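Local coordinates for protein DyP (Bjerkandera adusta, PDB 3VXJ) that probably uses peroxide to oxidise substrates such as dyes at a heme b cofactor, and binds 2,6-dimethoxyphenol, at residues A258-R263 against F414-F419. Sequence-based numbering, arbitrary orientation.
Sequences ARMFGR and FTVPLF. With HEM (protoporphyrin IX containing Fe), chain B.
With CG of M260 anti to its carbonyl carbon and the chain bending at the thioether (chi3 76°), the terminal methyl is delivered to V416 and F419. V416 holds CG1 anti to the backbone N (chi1 -177°), and this branch meets M260 CE at 4.0 Å, the two side chains crossing at a slant. The same methyl lies near the plane of the F419 ring, at its edge, where M260 CE is 4.3 Å from F419 CE2. One face of that ring is covered by P417 O, 3.3 Å above its centre. With no hydrogen bond across the segments and 75 Å² buried, the contact is sparse and apolar. It joins the C-terminal end of helix 249-261 to the link between strand 413-415 and strand 420-430, an edge strand of the C-terminal ferredoxin-like antiparallel sheet of the DyP fold. F230 and Y233 of helix 227-236 pack beside M260 and V416 respectively. From the next helical position F261 reaches the proximal face of the heme, opposite the iron-bound water, its ring edge sitting over HEM CHB with CE1 3.5 Å away; an alanine here would probably leave that meso carbon without its aromatic cover and open a gap beside F169. Beyond G262, whose positive phi ends the helical path, R263 CD packs 3.8 Å from HEM CAA, while its NH1 hydrogen-bonds to the carbonyl oxygens of G267 and N288.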
loop_
_atom_site.group_PDB
_atom_site.type_symbol
_atom_site.label_atom_id
_atom_site.label_comp_id
_atom_site.label_asym_id
_atom_site.label_seq_id
_atom_site.Cartn_x
_atom_site.Cartn_y
_atom_site.Cartn_z
ATOM N N ALA A 258 3.532 17.974 -6.094
ATOM C CA ALA A 258 2.203 17.953 -5.477
ATOM C C ALA A 258 1.085 17.677 -6.478
ATOM O O ALA A 258 0.107 17.005 -6.148
ATOM C CB ALA A 258 1.940 19.258 -4.699
ATOM N N ARG A 259 1.228 18.191 -7.693
ATOM C CA ARG A 259 0.256 17.961 -8.759
ATOM C C ARG A 259 0.249 16.494 -9.199
ATOM O O ARG A 259 -0.805 15.942 -9.549
ATOM C CB ARG A 259 0.561 18.879 -9.949
ATOM C CG ARG A 259 0.384 20.367 -9.654
ATOM C CD ARG A 259 -1.068 20.755 -9.576
ATOM N NE ARG A 259 -1.667 20.791 -10.906
ATOM C CZ ARG A 259 -2.933 21.128 -11.135
ATOM N NH1 ARG A 259 -3.730 21.459 -10.132
ATOM N NH2 ARG A 259 -3.395 21.141 -12.371
ATOM N N MET A 260 1.423 15.868 -9.181
ATOM C CA MET A 260 1.537 14.458 -9.541
ATOM C C MET A 260 0.867 13.566 -8.500
ATOM O O MET A 260 0.219 12.571 -8.850
ATOM C CB MET A 260 3.004 14.072 -9.733
ATOM C CG MET A 260 3.620 14.739 -10.949
ATOM S SD MET A 260 5.431 14.767 -10.945
ATOM C CE MET A 260 5.781 13.082 -11.380
ATOM N N PHE A 261 1.009 13.922 -7.223
ATOM C CA PHE A 261 0.440 13.099 -6.152
ATOM C C PHE A 261 -1.006 13.413 -5.817
ATOM O O PHE A 261 -1.772 12.512 -5.434
ATOM C CB PHE A 261 1.281 13.173 -4.878
ATOM C CG PHE A 261 2.362 12.134 -4.826
ATOM C CD1 PHE A 261 2.059 10.827 -4.442
ATOM C CD2 PHE A 261 3.666 12.443 -5.190
ATOM C CE1 PHE A 261 3.043 9.848 -4.419
ATOM C CE2 PHE A 261 4.661 11.464 -5.160
ATOM C CZ PHE A 261 4.349 10.171 -4.769
ATOM N N GLY A 262 -1.372 14.688 -5.943
ATOM C CA GLY A 262 -2.643 15.196 -5.424
ATOM C C GLY A 262 -2.571 15.683 -3.981
ATOM O O GLY A 262 -3.588 16.117 -3.420
ATOM N N ARG A 263 -1.383 15.614 -3.377
ATOM C CA ARG A 263 -1.104 16.173 -2.055
ATOM C C ARG A 263 0.273 16.791 -2.074
ATOM O O ARG A 263 1.165 16.314 -2.770
ATOM C CB ARG A 263 -1.125 15.093 -0.970
ATOM C CG ARG A 263 -2.473 14.467 -0.678
ATOM C CD ARG A 263 -2.364 13.546 0.516
ATOM N NE ARG A 263 -3.645 12.899 0.791
ATOM C CZ ARG A 263 -4.609 13.382 1.572
ATOM N NH1 ARG A 263 -4.438 14.497 2.276
ATOM N NH2 ARG A 263 -5.741 12.693 1.690
ATOM N N PHE A 414 2.494 15.742 -20.165
ATOM C CA PHE A 414 3.795 15.408 -19.623
ATOM C C PHE A 414 4.020 13.917 -19.859
ATOM O O PHE A 414 3.155 13.100 -19.526
ATOM C CB PHE A 414 3.840 15.730 -18.119
ATOM C CG PHE A 414 3.796 17.207 -17.798
ATOM C CD1 PHE A 414 4.914 17.847 -17.266
ATOM C CD2 PHE A 414 2.630 17.951 -17.998
ATOM C CE1 PHE A 414 4.882 19.203 -16.954
ATOM C CE2 PHE A 414 2.594 19.319 -17.703
ATOM C CZ PHE A 414 3.721 19.940 -17.177
ATOM N N THR A 415 5.157 13.562 -20.448
ATOM C CA THR A 415 5.542 12.158 -20.566
ATOM C C THR A 415 6.578 11.886 -19.481
ATOM O O THR A 415 7.690 12.414 -19.499
ATOM C CB THR A 415 6.043 11.802 -21.979
ATOM O OG1 THR A 415 4.989 12.036 -22.924
ATOM C CG2 THR A 415 6.450 10.330 -22.057
ATOM N N VAL A 416 6.183 11.066 -18.518
ATOM C CA VAL A 416 6.892 10.976 -17.250
ATOM C C VAL A 416 7.697 9.672 -17.203
ATOM O O VAL A 416 7.132 8.593 -17.375
ATOM C CB VAL A 416 5.883 11.053 -16.079
ATOM C CG1 VAL A 416 6.605 11.036 -14.740
ATOM C CG2 VAL A 416 5.015 12.311 -16.198
ATOM N N PRO A 417 9.024 9.762 -16.984
ATOM C CA PRO A 417 9.793 8.527 -16.779
ATOM C C PRO A 417 9.234 7.744 -15.592
ATOM O O PRO A 417 8.721 8.348 -14.647
ATOM C CB PRO A 417 11.196 9.037 -16.430
ATOM C CG PRO A 417 11.268 10.407 -16.988
ATOM C CD PRO A 417 9.873 10.960 -16.874
ATOM N N LEU A 418 9.341 6.418 -15.624
ATOM C CA LEU A 418 8.898 5.618 -14.486
ATOM C C LEU A 418 9.905 5.736 -13.342
ATOM O O LEU A 418 11.087 5.425 -13.508
ATOM C CB LEU A 418 8.692 4.155 -14.892
ATOM C CG LEU A 418 8.019 3.218 -13.873
ATOM C CD1 LEU A 418 6.637 3.684 -13.408
ATOM C CD2 LEU A 418 7.936 1.792 -14.430
ATOM N N PHE A 419 9.438 6.210 -12.188
ATOM C CA PHE A 419 10.296 6.386 -11.015
ATOM C C PHE A 419 10.066 5.313 -9.950
ATOM O O PHE A 419 10.718 5.324 -8.894
ATOM C CB PHE A 419 10.077 7.761 -10.382
ATOM C CG PHE A 419 10.245 8.910 -11.327
ATOM C CD1 PHE A 419 11.469 9.150 -11.940
ATOM C CD2 PHE A 419 9.189 9.770 -11.574
ATOM C CE1 PHE A 419 11.631 10.231 -12.816
ATOM C CE2 PHE A 419 9.339 10.856 -12.449
ATOM C CZ PHE A 419 10.557 11.079 -13.065
HETATM C CHA HEM B . -2.245 7.400 -1.258
HETATM C CHB HEM B . 2.489 7.184 -2.211
HETATM C CHC HEM B . 1.852 3.066 -4.668
HETATM C CHD HEM B . -2.881 3.240 -3.699
HETATM C C1A HEM B . -0.917 7.718 -1.331
HETATM C C2A HEM B . -0.310 8.915 -0.794
HETATM C C3A HEM B . 1.004 8.855 -1.072
HETATM C C4A HEM B . 1.261 7.610 -1.758
HETATM C CMA HEM B . 2.087 9.889 -0.708
HETATM C CAA HEM B . -1.084 10.062 -0.106
HETATM C CBA HEM B . -1.276 9.907 1.404
HETATM C CGA HEM B . -2.285 8.852 1.792
HETATM O O1A HEM B . -3.504 9.037 1.588
HETATM O O2A HEM B . -1.853 7.806 2.353
HETATM C C1B HEM B . 2.739 6.043 -2.948
HETATM C C2B HEM B . 4.035 5.611 -3.425
HETATM C C3B HEM B . 3.859 4.462 -4.105
HETATM C C4B HEM B . 2.448 4.142 -4.056
HETATM C CMB HEM B . 5.347 6.388 -3.183
HETATM C CAB HEM B . 4.920 3.581 -4.797
HETATM C CBB HEM B . 6.204 3.597 -4.433
HETATM C C1C HEM B . 0.510 2.785 -4.656
HETATM C C2C HEM B . -0.131 1.684 -5.351
HETATM C C3C HEM B . -1.447 1.741 -5.095
HETATM C C4C HEM B . -1.667 2.875 -4.225
HETATM C CMC HEM B . 0.620 0.649 -6.209
HETATM C CAC HEM B . -2.579 0.797 -5.582
HETATM C CBC HEM B . -2.576 0.268 -6.813
HETATM C C1D HEM B . -3.118 4.331 -2.904
HETATM C C2D HEM B . -4.394 4.609 -2.290
HETATM C C3D HEM B . -4.201 5.896 -1.550
HETATM C C4D HEM B . -2.829 6.275 -1.774
HETATM C CMD HEM B . -5.707 3.814 -2.359
HETATM C CAD HEM B . -5.299 6.617 -0.753
HETATM C CBD HEM B . -6.138 7.411 -1.749
HETATM C CGD HEM B . -7.278 8.122 -1.071
HETATM O O1D HEM B . -7.414 9.356 -1.294
HETATM O O2D HEM B . -8.046 7.478 -0.322
HETATM N NA HEM B . 0.062 6.965 -1.928
HETATM N NB HEM B . 1.775 5.139 -3.379
HETATM N NC HEM B . -0.467 3.508 -4.013
HETATM N ND HEM B . -2.200 5.319 -2.555
HETATM FE FE HEM B . -0.211 5.266 -3.031
HETATM O O HOH W 1 0.082 4.312 -1.307
#